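Local coordinates for protein metallo-beta-lactamase (Serratia marcescens, PDB 5AYA) that hydrolyses beta-lactam antibiotics, probably by means of two zinc ions in its active site, which the thiol compound L-captopril bridges in this complex, at residues 72-77 and 149-154; 111-116 and 177-182; 173-178 and 213-218. All coordinates share one frame; numbering follows the deposited sequence.

Contact 1 (72-77 and 149-154); sequences HSHEDH and GHTEGG. With ZN (zinc ion), chain B; ZN (zinc ion), chain C; NA (sodium ion), chain E; X8Z (L-captopril), chain H.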
ATOM      1  N   HIS A  72      -2.175  -1.540   4.899  1.00 30.05           N
ATOM      2  CA  HIS A  72      -2.502  -1.627   6.330  1.00 32.39           C
ATOM      3  C   HIS A  72      -3.308  -0.443   6.885  1.00 34.80           C
ATOM      4  O   HIS A  72      -3.376   0.633   6.271  1.00 32.89           O
ATOM      5  CB  HIS A  72      -1.220  -1.796   7.136  1.00 33.29           C
ATOM      6  CG  HIS A  72      -0.402  -0.556   7.228  1.00 36.32           C
ATOM      7  ND1 HIS A  72       0.620  -0.268   6.346  1.00 37.61           N
ATOM      8  CD2 HIS A  72      -0.464   0.483   8.091  1.00 31.61           C
ATOM      9  CE1 HIS A  72       1.109   0.925   6.628  1.00 39.02           C
ATOM     10  NE2 HIS A  72       0.494   1.383   7.706  1.00 36.46           N
ATOM     11  N   SER A  73      -3.805  -0.614   8.115  1.00 35.90           N
ATOM     12  CA  SER A  73      -4.946   0.154   8.625  1.00 38.87           C
ATOM     13  C   SER A  73      -4.497   1.260   9.562  1.00 43.46           C
ATOM     14  O   SER A  73      -4.984   1.369  10.687  1.00 57.99           O
ATOM     15  CB  SER A  73      -5.926  -0.771   9.360  1.00 34.78           C
ATOM     16  OG  SER A  73      -5.240  -1.624  10.258  1.00 32.90           O
ATOM     17  N   HIS A  74      -3.504   2.026   9.135  1.00 39.86           N
ATOM     18  CA  HIS A  74      -3.230   3.317   9.736  1.00 38.70           C
ATOM     19  C   HIS A  74      -3.854   4.403   8.898  1.00 42.60           C
ATOM     20  O   HIS A  74      -4.009   4.238   7.684  1.00 30.29           O
ATOM     21  CB  HIS A  74      -1.745   3.565   9.833  1.00 31.52           C
ATOM     22  CG  HIS A  74      -1.075   2.689  10.825  1.00 32.84           C
ATOM     23  ND1 HIS A  74       0.289   2.611  10.940  1.00 37.60           N
ATOM     24  CD2 HIS A  74      -1.586   1.878  11.781  1.00 36.56           C
ATOM     25  CE1 HIS A  74       0.598   1.748  11.893  1.00 36.92           C
ATOM     26  NE2 HIS A  74      -0.524   1.299  12.428  1.00 33.18           N
ATOM     27  N   GLU A  75      -4.199   5.500   9.571  1.00 41.49           N
ATOM     28  CA  GLU A  75      -5.010   6.588   9.012  1.00 42.81           C
ATOM     29  C   GLU A  75      -4.483   7.128   7.664  1.00 35.60           C
ATOM     30  O   GLU A  75      -5.264   7.366   6.727  1.00 44.90           O
ATOM     31  CB  GLU A  75      -5.113   7.724  10.038  1.00 39.98           C
ATOM     32  CG  GLU A  75      -3.775   8.345  10.445  1.00 43.40           C
ATOM     33  CD  GLU A  75      -3.893   9.383  11.562  1.00 59.15           C
ATOM     34  OE1 GLU A  75      -5.022   9.862  11.840  1.00 57.71           O
ATOM     35  OE2 GLU A  75      -2.841   9.758  12.137  1.00 52.75           O
ATOM     36  N   ASP A  76      -3.168   7.249   7.565  1.00 31.55           N
ATOM     37  CA  ASP A  76      -2.521   7.835   6.399  1.00 39.03           C
ATOM     38  C   ASP A  76      -2.625   7.008   5.096  1.00 43.22           C
ATOM     39  O   ASP A  76      -2.427   7.576   4.012  1.00 43.75           O
ATOM     40  CB  ASP A  76      -1.054   8.202   6.699  1.00 34.50           C
ATOM     41  CG  ASP A  76      -0.199   7.012   7.112  1.00 43.23           C
ATOM     42  OD1 ASP A  76      -0.724   6.053   7.733  1.00 40.11           O
ATOM     43  OD2 ASP A  76       1.032   7.101   6.927  1.00 36.33           O
ATOM     44  N   HIS A  77      -2.965   5.711   5.194  1.00 35.25           N
ATOM     45  CA  HIS A  77      -3.211   4.869   4.005  1.00 32.29           C
ATOM     46  C   HIS A  77      -4.665   4.511   3.850  1.00 37.37           C
ATOM     47  O   HIS A  77      -5.129   4.246   2.745  1.00 35.55           O
ATOM     48  CB  HIS A  77      -2.414   3.567   4.091  1.00 34.84           C
ATOM     49  CG  HIS A  77      -0.978   3.767   4.427  1.00 30.11           C
ATOM     50  ND1 HIS A  77      -0.068   4.275   3.526  1.00 27.49           N
ATOM     51  CD2 HIS A  77      -0.323   3.674   5.609  1.00 35.62           C
ATOM     52  CE1 HIS A  77       1.106   4.399   4.112  1.00 25.62           C
ATOM     53  NE2 HIS A  77       0.958   4.117   5.394  1.00 30.62           N
ATOM     54  N   GLY A 149       3.568  -7.336  11.008  1.00 35.18           N
ATOM     55  CA  GLY A 149       4.620  -6.745  11.821  1.00 32.86           C
ATOM     56  C   GLY A 149       4.345  -5.305  12.230  1.00 31.90           C
ATOM     57  O   GLY A 149       4.334  -4.981  13.418  1.00 30.38           O
ATOM     58  N   HIS A 150       4.267  -4.431  11.225  1.00 28.83           N
ATOM     59  CA  HIS A 150       3.958  -3.019  11.403  1.00 32.78           C
ATOM     60  C   HIS A 150       2.505  -2.933  11.836  1.00 32.72           C
ATOM     61  O   HIS A 150       2.129  -2.048  12.612  1.00 33.22           O
ATOM     62  CB  HIS A 150       4.233  -2.260  10.064  1.00 29.64           C
ATOM     63  CG  HIS A 150       3.914  -0.789  10.089  1.00 28.95           C
ATOM     64  ND1 HIS A 150       4.872   0.164  10.351  1.00 30.40           N
ATOM     65  CD2 HIS A 150       2.811  -0.107   9.693  1.00 27.66           C
ATOM     66  CE1 HIS A 150       4.348   1.368  10.218  1.00 31.03           C
ATOM     67  NE2 HIS A 150       3.097   1.235   9.818  1.00 32.91           N
ATOM     68  N   THR A 151       1.679  -3.790  11.231  1.00 28.18           N
ATOM     69  CA  THR A 151       0.329  -4.095  11.697  1.00 31.98           C
ATOM     70  C   THR A 151       0.159  -5.611  11.558  1.00 36.56           C
ATOM     71  O   THR A 151       0.902  -6.248  10.798  1.00 34.75           O
ATOM     72  CB  THR A 151      -0.780  -3.435  10.857  1.00 30.22           C
ATOM     73  OG1 THR A 151      -0.767  -3.981   9.523  1.00 36.00           O
ATOM     74  CG2 THR A 151      -0.633  -1.901  10.801  1.00 31.00           C
ATOM     75  N   GLU A 152      -0.834  -6.163  12.252  1.00 33.20           N
ATOM     76  CA  GLU A 152      -1.073  -7.609  12.259  1.00 36.86           C
ATOM     77  C   GLU A 152      -1.655  -8.055  10.921  1.00 37.48           C
ATOM     78  O   GLU A 152      -1.303  -9.113  10.406  1.00 31.26           O
ATOM     79  CB  GLU A 152      -2.038  -7.974  13.381  1.00 37.95           C
ATOM     80  CG  GLU A 152      -1.965  -9.420  13.844  1.00 43.10           C
ATOM     81  CD  GLU A 152      -2.984  -9.744  14.926  1.00 57.03           C
ATOM     82  OE1 GLU A 152      -3.307  -8.846  15.741  1.00 50.38           O
ATOM     83  OE2 GLU A 152      -3.470 -10.901  14.957  1.00 55.66           O
ATOM     84  N   GLY A 153      -2.453  -7.187  10.300  1.00 28.80           N
ATOM     85  CA  GLY A 153      -3.121  -7.544   9.053  1.00 30.29           C
ATOM     86  C   GLY A 153      -2.507  -6.991   7.777  1.00 31.15           C
ATOM     87  O   GLY A 153      -3.152  -7.000   6.745  1.00 30.80           O
ATOM     88  N   GLY A 154      -1.228  -6.623   7.818  1.00 27.88           N
ATOM     89  CA  GLY A 154      -0.578  -5.957   6.712  1.00 27.59           C
ATOM     90  C   GLY A 154      -0.484  -6.852   5.494  1.00 25.67           C
ATOM     91  O   GLY A 154      -0.152  -8.041   5.614  1.00 26.28           O
TER
HETATM   92 ZN    ZN B 301       1.558   2.439   9.249  1.00 37.57          ZN
HETATM   93 ZN    ZN C 302       2.033   5.365   6.630  1.00 44.21          ZN
HETATM   94 NA    NA E 304      -4.349  -5.307   4.655  1.00 38.38          NA
HETATM   95  O1  X8Z H 307       6.909   3.933   7.701  1.00 57.45           O
HETATM   96  C4  X8Z H 307       6.507   5.081   7.871  1.00 61.11           C
HETATM   97  C2  X8Z H 307       5.183   5.304   8.556  1.00 58.39           C
HETATM   98  C1  X8Z H 307       4.339   4.076   8.298  1.00 55.04           C
HETATM   99  S   X8Z H 307       2.610   4.353   8.690  1.00 42.28           S
HETATM  100  C3  X8Z H 307       5.321   5.609  10.051  1.00 61.01           C
HETATM  101  N   X8Z H 307       7.137   6.183   7.431  1.00 63.25           N
HETATM  102  C8  X8Z H 307       8.333   6.106   6.585  1.00 58.97           C
HETATM  103  C9  X8Z H 307       9.476   5.422   7.250  1.00 61.06           C
HETATM  104  O3  X8Z H 307       9.662   5.615   8.550  1.00 59.16           O
HETATM  105  O2  X8Z H 307      10.272   4.758   6.600  1.00 63.35           O
HETATM  106  C5  X8Z H 307       6.732   7.571   7.693  1.00 65.29           C
HETATM  107  C6  X8Z H 307       7.703   8.456   6.920  1.00 64.60           C
HETATM  108  C7  X8Z H 307       8.751   7.547   6.306  1.00 61.18           C
HETATM  109  O   HOH W   1      -5.341  -3.173   6.307  1.00 27.47           O

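Contact 2 (111-116 and 177-182); sequences DPQFGS and TAVSAD. With X8Z (L-captopril), chain H.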
ATOM      1  N   ASP A 111      -2.133  -2.971  17.997  1.00 46.11           N
ATOM      2  CA  ASP A 111      -1.423  -2.139  17.021  1.00 39.77           C
ATOM      3  C   ASP A 111      -0.317  -1.319  17.696  1.00 37.49           C
ATOM      4  O   ASP A 111      -0.531  -0.697  18.748  1.00 35.38           O
ATOM      5  CB  ASP A 111      -2.413  -1.211  16.309  1.00 40.04           C
ATOM      6  CG  ASP A 111      -1.894  -0.725  14.956  1.00 44.78           C
ATOM      7  OD1 ASP A 111      -2.087  -1.452  13.961  1.00 57.04           O
ATOM      8  OD2 ASP A 111      -1.266   0.355  14.894  1.00 37.77           O
ATOM      9  N   PRO A 112       0.897  -1.349  17.132  1.00 35.25           N
ATOM     10  CA  PRO A 112       1.886  -0.549  17.812  1.00 37.23           C
ATOM     11  C   PRO A 112       1.529   0.957  17.897  1.00 37.83           C
ATOM     12  O   PRO A 112       1.930   1.621  18.846  1.00 40.05           O
ATOM     13  CB  PRO A 112       3.147  -0.789  16.995  1.00 40.31           C
ATOM     14  CG  PRO A 112       2.981  -2.161  16.440  1.00 39.88           C
ATOM     15  CD  PRO A 112       1.504  -2.380  16.270  1.00 41.60           C
ATOM     16  N   GLN A 113       0.726   1.463  16.963  1.00 49.75           N
ATOM     17  CA  GLN A 113       0.339   2.882  16.966  1.00 48.41           C
ATOM     18  C   GLN A 113      -1.098   3.115  17.426  1.00 50.01           C
ATOM     19  O   GLN A 113      -1.656   4.186  17.192  1.00 46.84           O
ATOM     20  CB  GLN A 113       0.556   3.484  15.581  1.00 49.13           C
ATOM     21  CG  GLN A 113       2.012   3.440  15.143  1.00 46.00           C
ATOM     22  CD  GLN A 113       2.251   4.180  13.851  1.00 45.14           C
ATOM     23  OE1 GLN A 113       1.519   5.099  13.506  1.00 49.41           O
ATOM     24  NE2 GLN A 113       3.247   3.744  13.097  1.00 43.42           N
ATOM     25  N   PHE A 114      -1.675   2.131  18.124  1.00 44.94           N
ATOM     26  CA  PHE A 114      -2.806   2.380  19.015  1.00 56.08           C
ATOM     27  C   PHE A 114      -2.576   3.673  19.780  1.00 53.24           C
ATOM     28  O   PHE A 114      -1.480   3.893  20.305  1.00 47.17           O
ATOM     29  CB  PHE A 114      -2.976   1.244  20.024  1.00 57.04           C
ATOM     30  CG  PHE A 114      -4.162   1.420  20.928  1.00 59.72           C
ATOM     31  CD1 PHE A 114      -5.444   1.166  20.462  1.00 60.08           C
ATOM     32  CD2 PHE A 114      -4.004   1.891  22.221  1.00 60.97           C
ATOM     33  CE1 PHE A 114      -6.540   1.335  21.282  1.00 62.72           C
ATOM     34  CE2 PHE A 114      -5.096   2.063  23.048  1.00 62.26           C
ATOM     35  CZ  PHE A 114      -6.367   1.792  22.577  1.00 70.14           C
ATOM     36  N   GLY A 115      -3.592   4.534  19.800  1.00 50.49           N
ATOM     37  CA  GLY A 115      -3.533   5.795  20.541  1.00 55.38           C
ATOM     38  C   GLY A 115      -2.755   6.889  19.826  1.00 74.13           C
ATOM     39  O   GLY A 115      -3.289   7.974  19.584  1.00 76.53           O
ATOM     40  N   SER A 116      -1.482   6.615  19.529  1.00 88.78           N
ATOM     41  CA  SER A 116      -0.598   7.577  18.855  1.00 91.86           C
ATOM     42  C   SER A 116      -1.169   8.048  17.525  1.00 92.91           C
ATOM     43  O   SER A 116      -1.078   9.232  17.197  1.00 88.62           O
ATOM     44  CB  SER A 116       0.799   6.978  18.621  1.00 96.07           C
ATOM     45  OG  SER A 116       0.874   6.262  17.394  1.00 88.20           O
ATOM     46  N   THR A 177       8.209  -1.114   8.795  1.00 31.81           N
ATOM     47  CA  THR A 177       8.893  -0.293   9.794  1.00 33.28           C
ATOM     48  C   THR A 177       8.419  -0.609  11.222  1.00 38.53           C
ATOM     49  O   THR A 177       7.211  -0.638  11.505  1.00 43.61           O
ATOM     50  CB  THR A 177       8.747   1.215   9.478  1.00 32.97           C
ATOM     51  OG1 THR A 177       7.390   1.553   9.147  1.00 32.10           O
ATOM     52  CG2 THR A 177       9.653   1.582   8.324  1.00 36.49           C
ATOM     53  N   ALA A 178       9.378  -0.939  12.085  1.00 43.82           N
ATOM     54  CA  ALA A 178       9.158  -0.985  13.536  1.00 44.69           C
ATOM     55  C   ALA A 178       8.965   0.428  14.111  1.00 43.13           C
ATOM     56  O   ALA A 178       9.919   1.111  14.494  1.00 46.03           O
ATOM     57  CB  ALA A 178      10.332  -1.681  14.216  1.00 49.09           C
ATOM     58  N   VAL A 179       7.731   0.892  14.114  1.00 37.75           N
ATOM     59  CA  VAL A 179       7.418   2.154  14.759  1.00 44.40           C
ATOM     60  C   VAL A 179       6.094   2.006  15.460  1.00 43.21           C
ATOM     61  O   VAL A 179       5.296   1.143  15.105  1.00 42.99           O
ATOM     62  CB  VAL A 179       7.344   3.318  13.752  1.00 44.92           C
ATOM     63  CG1 VAL A 179       8.741   3.721  13.306  1.00 51.84           C
ATOM     64  CG2 VAL A 179       6.472   2.953  12.564  1.00 49.61           C
ATOM     65  N   SER A 180       5.870   2.833  16.472  1.00 39.47           N
ATOM     66  CA  SER A 180       4.785   2.599  17.417  1.00 49.79           C
ATOM     67  C   SER A 180       4.423   3.890  18.146  1.00 46.80           C
ATOM     68  O   SER A 180       4.922   4.960  17.813  1.00 51.10           O
ATOM     69  CB  SER A 180       5.201   1.514  18.422  1.00 45.92           C
ATOM     70  OG  SER A 180       6.327   1.931  19.171  1.00 44.43           O
ATOM     71  N   ALA A 181       3.511   3.800  19.104  1.00 53.63           N
ATOM     72  CA  ALA A 181       3.345   4.866  20.090  1.00 45.92           C
ATOM     73  C   ALA A 181       4.566   4.885  21.015  1.00 36.19           C
ATOM     74  O   ALA A 181       5.372   3.932  21.036  1.00 42.03           O
ATOM     75  CB  ALA A 181       2.056   4.663  20.882  1.00 44.61           C
ATOM     76  N   ASP A 182       4.774   6.022  21.669  1.00 43.15           N
ATOM     77  CA  ASP A 182       5.805   6.161  22.707  1.00 49.71           C
ATOM     78  C   ASP A 182       5.643   5.148  23.845  1.00 41.24           C
ATOM     79  O   ASP A 182       6.624   4.724  24.458  1.00 35.35           O
ATOM     80  CB  ASP A 182       5.763   7.573  23.301  1.00 54.09           C
ATOM     81  CG  ASP A 182       6.249   8.630  22.327  1.00 66.72           C
ATOM     82  OD1 ASP A 182       5.650   8.759  21.237  1.00 57.37           O
ATOM     83  OD2 ASP A 182       7.240   9.320  22.648  1.00 68.74           O
TER
HETATM   84  O1  X8Z H 307       6.909   3.933   7.701  1.00 57.45           O
HETATM   85  C4  X8Z H 307       6.507   5.081   7.871  1.00 61.11           C
HETATM   86  C2  X8Z H 307       5.183   5.304   8.556  1.00 58.39           C
HETATM   87  C1  X8Z H 307       4.339   4.076   8.298  1.00 55.04           C
HETATM   88  S   X8Z H 307       2.610   4.353   8.690  1.00 42.28           S
HETATM   89  C3  X8Z H 307       5.321   5.609  10.051  1.00 61.01           C
HETATM   90  N   X8Z H 307       7.137   6.183   7.431  1.00 63.25           N
HETATM   91  C8  X8Z H 307       8.333   6.106   6.585  1.00 58.97           C
HETATM   92  C9  X8Z H 307       9.476   5.422   7.250  1.00 61.06           C
HETATM   93  O3  X8Z H 307       9.662   5.615   8.550  1.00 59.16           O
HETATM   94  O2  X8Z H 307      10.272   4.758   6.600  1.00 63.35           O
HETATM   95  C5  X8Z H 307       6.732   7.571   7.693  1.00 65.29           C
HETATM   96  C6  X8Z H 307       7.703   8.456   6.920  1.00 64.60           C
HETATM   97  C7  X8Z H 307       8.751   7.547   6.306  1.00 61.18           C
HETATM   98  O   HOH W   2       3.405   0.464  13.535  1.00 38.90           O

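Contact 3 (173-178 and 213-218); sequences ADSLTA and AAHPEV. With ZN (zinc ion), chain C; X8Z (L-captopril), chain H.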
ATOM      1  N   ALA A 173       4.429  -2.347  -1.962  1.00 26.94           N
ATOM      2  CA  ALA A 173       5.039  -2.868  -0.748  1.00 29.45           C
ATOM      3  C   ALA A 173       4.460  -2.171   0.464  1.00 28.92           C
ATOM      4  O   ALA A 173       4.494  -0.942   0.561  1.00 26.83           O
ATOM      5  CB  ALA A 173       6.550  -2.670  -0.776  1.00 29.14           C
ATOM      6  N   ASP A 174       3.923  -2.970   1.378  1.00 28.27           N
ATOM      7  CA  ASP A 174       3.455  -2.473   2.668  1.00 25.29           C
ATOM      8  C   ASP A 174       4.638  -1.985   3.485  1.00 29.89           C
ATOM      9  O   ASP A 174       5.773  -2.351   3.206  1.00 29.46           O
ATOM     10  CB  ASP A 174       2.727  -3.581   3.428  1.00 28.83           C
ATOM     11  CG  ASP A 174       1.805  -3.039   4.531  1.00 31.01           C
ATOM     12  OD1 ASP A 174       1.548  -1.820   4.564  1.00 30.10           O
ATOM     13  OD2 ASP A 174       1.423  -3.827   5.407  1.00 33.40           O
ATOM     14  N   SER A 175       4.368  -1.151   4.492  1.00 31.45           N
ATOM     15  CA  SER A 175       5.420  -0.687   5.404  1.00 30.12           C
ATOM     16  C   SER A 175       5.921  -1.841   6.241  1.00 24.06           C
ATOM     17  O   SER A 175       5.136  -2.627   6.785  1.00 30.31           O
ATOM     18  CB  SER A 175       4.925   0.457   6.321  1.00 29.89           C
ATOM     19  OG  SER A 175       4.144   1.392   5.598  1.00 38.58           O
ATOM     20  N   LEU A 176       7.240  -1.896   6.384  1.00 29.01           N
ATOM     21  CA  LEU A 176       7.929  -2.909   7.183  1.00 30.84           C
ATOM     22  C   LEU A 176       8.690  -2.271   8.361  1.00 27.17           C
ATOM     23  O   LEU A 176       9.594  -2.894   8.942  1.00 31.08           O
ATOM     24  CB  LEU A 176       8.909  -3.667   6.282  1.00 31.48           C
ATOM     25  CG  LEU A 176       8.289  -4.340   5.030  1.00 32.84           C
ATOM     26  CD1 LEU A 176       9.399  -4.915   4.154  1.00 32.72           C
ATOM     27  CD2 LEU A 176       7.283  -5.408   5.435  1.00 31.70           C
ATOM     28  N   THR A 177       8.209  -1.114   8.795  1.00 31.81           N
ATOM     29  CA  THR A 177       8.893  -0.293   9.794  1.00 33.28           C
ATOM     30  C   THR A 177       8.419  -0.609  11.222  1.00 38.53           C
ATOM     31  O   THR A 177       7.211  -0.638  11.505  1.00 43.61           O
ATOM     32  CB  THR A 177       8.747   1.215   9.478  1.00 32.97           C
ATOM     33  OG1 THR A 177       7.390   1.553   9.147  1.00 32.10           O
ATOM     34  CG2 THR A 177       9.653   1.582   8.324  1.00 36.49           C
ATOM     35  N   ALA A 178       9.378  -0.939  12.085  1.00 43.82           N
ATOM     36  CA  ALA A 178       9.158  -0.985  13.536  1.00 44.69           C
ATOM     37  C   ALA A 178       8.965   0.428  14.111  1.00 43.13           C
ATOM     38  O   ALA A 178       9.919   1.111  14.494  1.00 46.03           O
ATOM     39  CB  ALA A 178      10.332  -1.681  14.216  1.00 49.09           C
ATOM     40  N   ALA A 213       6.437   1.684  -2.930  1.00 27.21           N
ATOM     41  CA  ALA A 213       6.295   1.632  -1.472  1.00 31.77           C
ATOM     42  C   ALA A 213       5.139   2.504  -1.007  1.00 30.25           C
ATOM     43  O   ALA A 213       4.835   3.537  -1.611  1.00 30.08           O
ATOM     44  CB  ALA A 213       7.591   2.038  -0.792  1.00 31.27           C
ATOM     45  N   ALA A 214       4.462   2.061   0.046  1.00 30.67           N
ATOM     46  CA  ALA A 214       3.293   2.778   0.555  1.00 32.07           C
ATOM     47  C   ALA A 214       3.669   4.239   0.827  1.00 30.59           C
ATOM     48  O   ALA A 214       2.975   5.170   0.395  1.00 29.75           O
ATOM     49  CB  ALA A 214       2.777   2.110   1.830  1.00 31.61           C
ATOM     50  N   HIS A 215       4.789   4.426   1.509  1.00 36.41           N
ATOM     51  CA  HIS A 215       5.509   5.705   1.484  1.00 40.70           C
ATOM     52  C   HIS A 215       6.469   5.784   0.279  1.00 31.73           C
ATOM     53  O   HIS A 215       7.530   5.151   0.259  1.00 26.62           O
ATOM     54  CB  HIS A 215       6.246   5.950   2.816  1.00 43.75           C
ATOM     55  CG  HIS A 215       5.327   6.192   3.979  1.00 41.66           C
ATOM     56  ND1 HIS A 215       4.707   7.405   4.203  1.00 42.28           N
ATOM     57  CD2 HIS A 215       4.842   5.346   4.917  1.00 41.56           C
ATOM     58  CE1 HIS A 215       3.890   7.298   5.235  1.00 41.87           C
ATOM     59  NE2 HIS A 215       3.954   6.058   5.689  1.00 45.15           N
ATOM     60  N   PRO A 216       6.128   6.634  -0.700  1.00 34.31           N
ATOM     61  CA  PRO A 216       6.670   6.526  -2.053  1.00 33.68           C
ATOM     62  C   PRO A 216       8.143   6.834  -2.147  1.00 37.75           C
ATOM     63  O   PRO A 216       8.848   6.190  -2.913  1.00 38.07           O
ATOM     64  CB  PRO A 216       5.827   7.524  -2.863  1.00 36.56           C
ATOM     65  CG  PRO A 216       5.054   8.323  -1.859  1.00 33.70           C
ATOM     66  CD  PRO A 216       4.889   7.421  -0.679  1.00 33.38           C
ATOM     67  N   GLU A 217       8.656   7.637  -1.221  1.00 39.45           N
ATOM     68  CA  GLU A 217      10.093   7.902  -1.176  1.00 35.91           C
ATOM     69  C   GLU A 217      10.931   6.703  -0.736  1.00 37.18           C
ATOM     70  O   GLU A 217      12.113   6.633  -1.042  1.00 43.30           O
ATOM     71  CB  GLU A 217      10.386   9.129  -0.298  1.00 45.62           C
ATOM     72  CG  GLU A 217      10.375   8.883   1.201  1.00 41.94           C
ATOM     73  CD  GLU A 217       8.986   8.771   1.771  1.00 42.86           C
ATOM     74  OE1 GLU A 217       8.016   9.158   1.079  1.00 39.46           O
ATOM     75  OE2 GLU A 217       8.860   8.277   2.909  1.00 55.05           O
ATOM     76  N   VAL A 218      10.297   5.696  -0.146  1.00 37.70           N
ATOM     77  CA  VAL A 218      11.021   4.529   0.355  1.00 35.94           C
ATOM     78  C   VAL A 218      11.624   3.725  -0.803  1.00 41.17           C
ATOM     79  O   VAL A 218      12.578   2.970  -0.597  1.00 42.23           O
ATOM     80  CB  VAL A 218      10.101   3.616   1.206  1.00 39.89           C
ATOM     81  CG1 VAL A 218      10.816   2.329   1.599  1.00 37.21           C
ATOM     82  CG2 VAL A 218       9.610   4.342   2.456  1.00 40.24           C
TER
HETATM   83 ZN    ZN C 302       2.033   5.365   6.630  1.00 44.21          ZN
HETATM   84  O1  X8Z H 307       6.909   3.933   7.701  1.00 57.45           O
HETATM   85  C4  X8Z H 307       6.507   5.081   7.871  1.00 61.11           C
HETATM   86  C2  X8Z H 307       5.183   5.304   8.556  1.00 58.39           C
HETATM   87  C1  X8Z H 307       4.339   4.076   8.298  1.00 55.04           C
HETATM   88  S   X8Z H 307       2.610   4.353   8.690  1.00 42.28           S
HETATM   89  C3  X8Z H 307       5.321   5.609  10.051  1.00 61.01           C
HETATM   90  N   X8Z H 307       7.137   6.183   7.431  1.00 63.25           N
HETATM   91  C8  X8Z H 307       8.333   6.106   6.585  1.00 58.97           C
HETATM   92  C9  X8Z H 307       9.476   5.422   7.250  1.00 61.06           C
HETATM   93  O3  X8Z H 307       9.662   5.615   8.550  1.00 59.16           O
HETATM   94  O2  X8Z H 307      10.272   4.758   6.600  1.00 63.35           O
HETATM   95  C5  X8Z H 307       6.732   7.571   7.693  1.00 65.29           C
HETATM   96  C6  X8Z H 307       7.703   8.456   6.920  1.00 64.60           C
HETATM   97  C7  X8Z H 307       8.751   7.547   6.306  1.00 61.18           C
HETATM   98  O   HOH W   3       6.399   2.084   3.165  1.00 24.00           O

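Contact 1 (72-77 and 149-154)
H72 NE2 and H74 ND1 from 72-77 and H150 NE2 from 149-154 grip a single zinc ion, the last of them 2.0 Å from the metal. The fourth ligand is the captopril sulfur, X8Z S, at 2.3 Å from that zinc. It also binds a second zinc, which D76 OD2 and H77 NE2 hold and H215 completes. Sharing one small cation draws the imidazoles together: H72 NE2 and H150 NE2 lie 3.4 Å apart without a hydrogen bond. H150 turns its CD2 edge to one face of the H72 ring, an edge-to-face pair with planes at 69°, whereas H74 and H150 meet obliquely. With CG anti to the backbone N (chi1 178°), the H150 ring reaches out from the loop to the metal. T151 packs beside the first two histidines, its CG2 3.6 Å from H74 NE2, while T151 OG1 rests 3.3 Å from H72 CB and is hydrogen-bonded to N98. Farther along the loop, G153 O binds a sodium ion.

On the first zinc's three histidines, the other ring nitrogen is hydrogen-bonded to the second shell: H72 ND1 to D174, H74 NE2 to D111, H150 ND1 to the carbonyl of T177. These bonds hold the rotation of the three rings and probably keep their metal-binding nitrogens turned to the zinc. The captopril sulfur, bound to both metals, lies between them, consistent with occupying the position of the bridging hydroxide expected in such enzymes.

Contact 2 (111-116 and 177-182)
P112 and S180 form the tightly packed part of this contact, where two irregular loops run past each other. P112 CB and S180 CB approach to 3.4 Å, closer than ordinary van der Waals packing. Beside them A181 N donates to P112 O at 2.7 Å, a nearly straight bond (167° at the hydrogen) whose donor stands above the carbonyl plane. It is the one direct hydrogen bond joining 111-116 to 177-182. The loop that offers this carbonyl is itself braced: D111 to F114 make a type I turn, and D111 OD2 accepts from Q113 N in an Asx turn.

Toward the metal site the packing is side chain on side chain, with water-mediated polar links. The extended Q113 side chain lies alongside V179, pointing the same way, with Q113 NE2 3.4 Å from V179 CG2. A water links the two segments here, donating to V179 O and accepting a weak bond from Q113 NE2. V179 CG2 also faces the inhibitor, 3.8 Å from X8Z C3.

S116, by contrast, is solvent-exposed and poorly ordered, so the short approach of its CB to A181 CB (3.5 Å) is less sure. Its hydroxyl turns back to Q113 O rather than bonding to the partner loop; F114 is likewise exposed and barely takes part, chiefly through a carbonyl near A181 CB.

The contact is thus tightest in its middle, at P112, S180 and A181, water-linked toward the inhibitor and poorly ordered at S116, where two loops, one after helix 96-104 and one after strand 166-173, meet at the margin of a metallo-beta-lactamase active site.

Contact 3 (173-178 and 213-218)
The H215 imidazole has the captopril amide nitrogen over one face, X8Z N standing 3.5 Å above the ring plane and displaced toward the rim. Near that plane, at the edge, lie the inhibitor sulfur and S175, whose OG is 4.1 Å from H215 CD2. The H77 ring meets H215 steeply, both rings serving the same zinc. These groups sit just past the ends of two neighbouring parallel strands, 166-173 and 210-213, in one of the two sheets of the metallo-beta-lactamase alpha-beta/beta-alpha sandwich, where loops leaving the strands build the active site.

The strands part at a short parallel bridge between A173 and A213, whose methyls lie on the same face of the sheet; that of A173 packs on I245 of helix 241-260. A214 N donates to A173 O at 3.0 Å, almost in line with the carbonyl bond although bent at the hydrogen (144°). From here the two chains diverge. A water helps to span the gap, accepting from H215 N and making a weak link to S175 OG.

H215 NE2 coordinates the second zinc at 2.2 Å. A chi1 of -68° sets the ring beside its own backbone N and turns it to the metal, while H215 O accepts from V218 N as the 3-10 turn begins. D174 OD1 takes a weak bond from S175 N besides serving H72, tying this loop to the other zinc.

Captopril lies between the segments. E217 OE2 is near its proline ring, and S175 OG is 3.8 Å from X8Z C1. R252 also hydrogen-bonds the inhibitor, and from the 173-178 side T177 OG1 donates to the amide oxygen X8Z O1 at 2.8 Å.

All three contacts surround one dinuclear zinc pocket, and captopril touches each of them. Contact 1 supplies most of the first shell, all the protein ligands of one zinc and two of the other; its neighbours supply much of the second. From contact 2, D111 OD2 lies 2.7 Å from H74 NE2, and Q113 NE2 packs 3.5 Å from H74 CE1. Contact 3 contributes S175 OG, 3.2 Å from H72 CE1, and the remaining protein ligand of the second zinc. T177 and A178 belong to both contact 2 and contact 3, and T177 O, 2.7 Å from H150 ND1, steadies the histidine of contact 1. The centres of contacts 1 and 2 are about 10 Å apart, those of 1 and 3 about 11 Å.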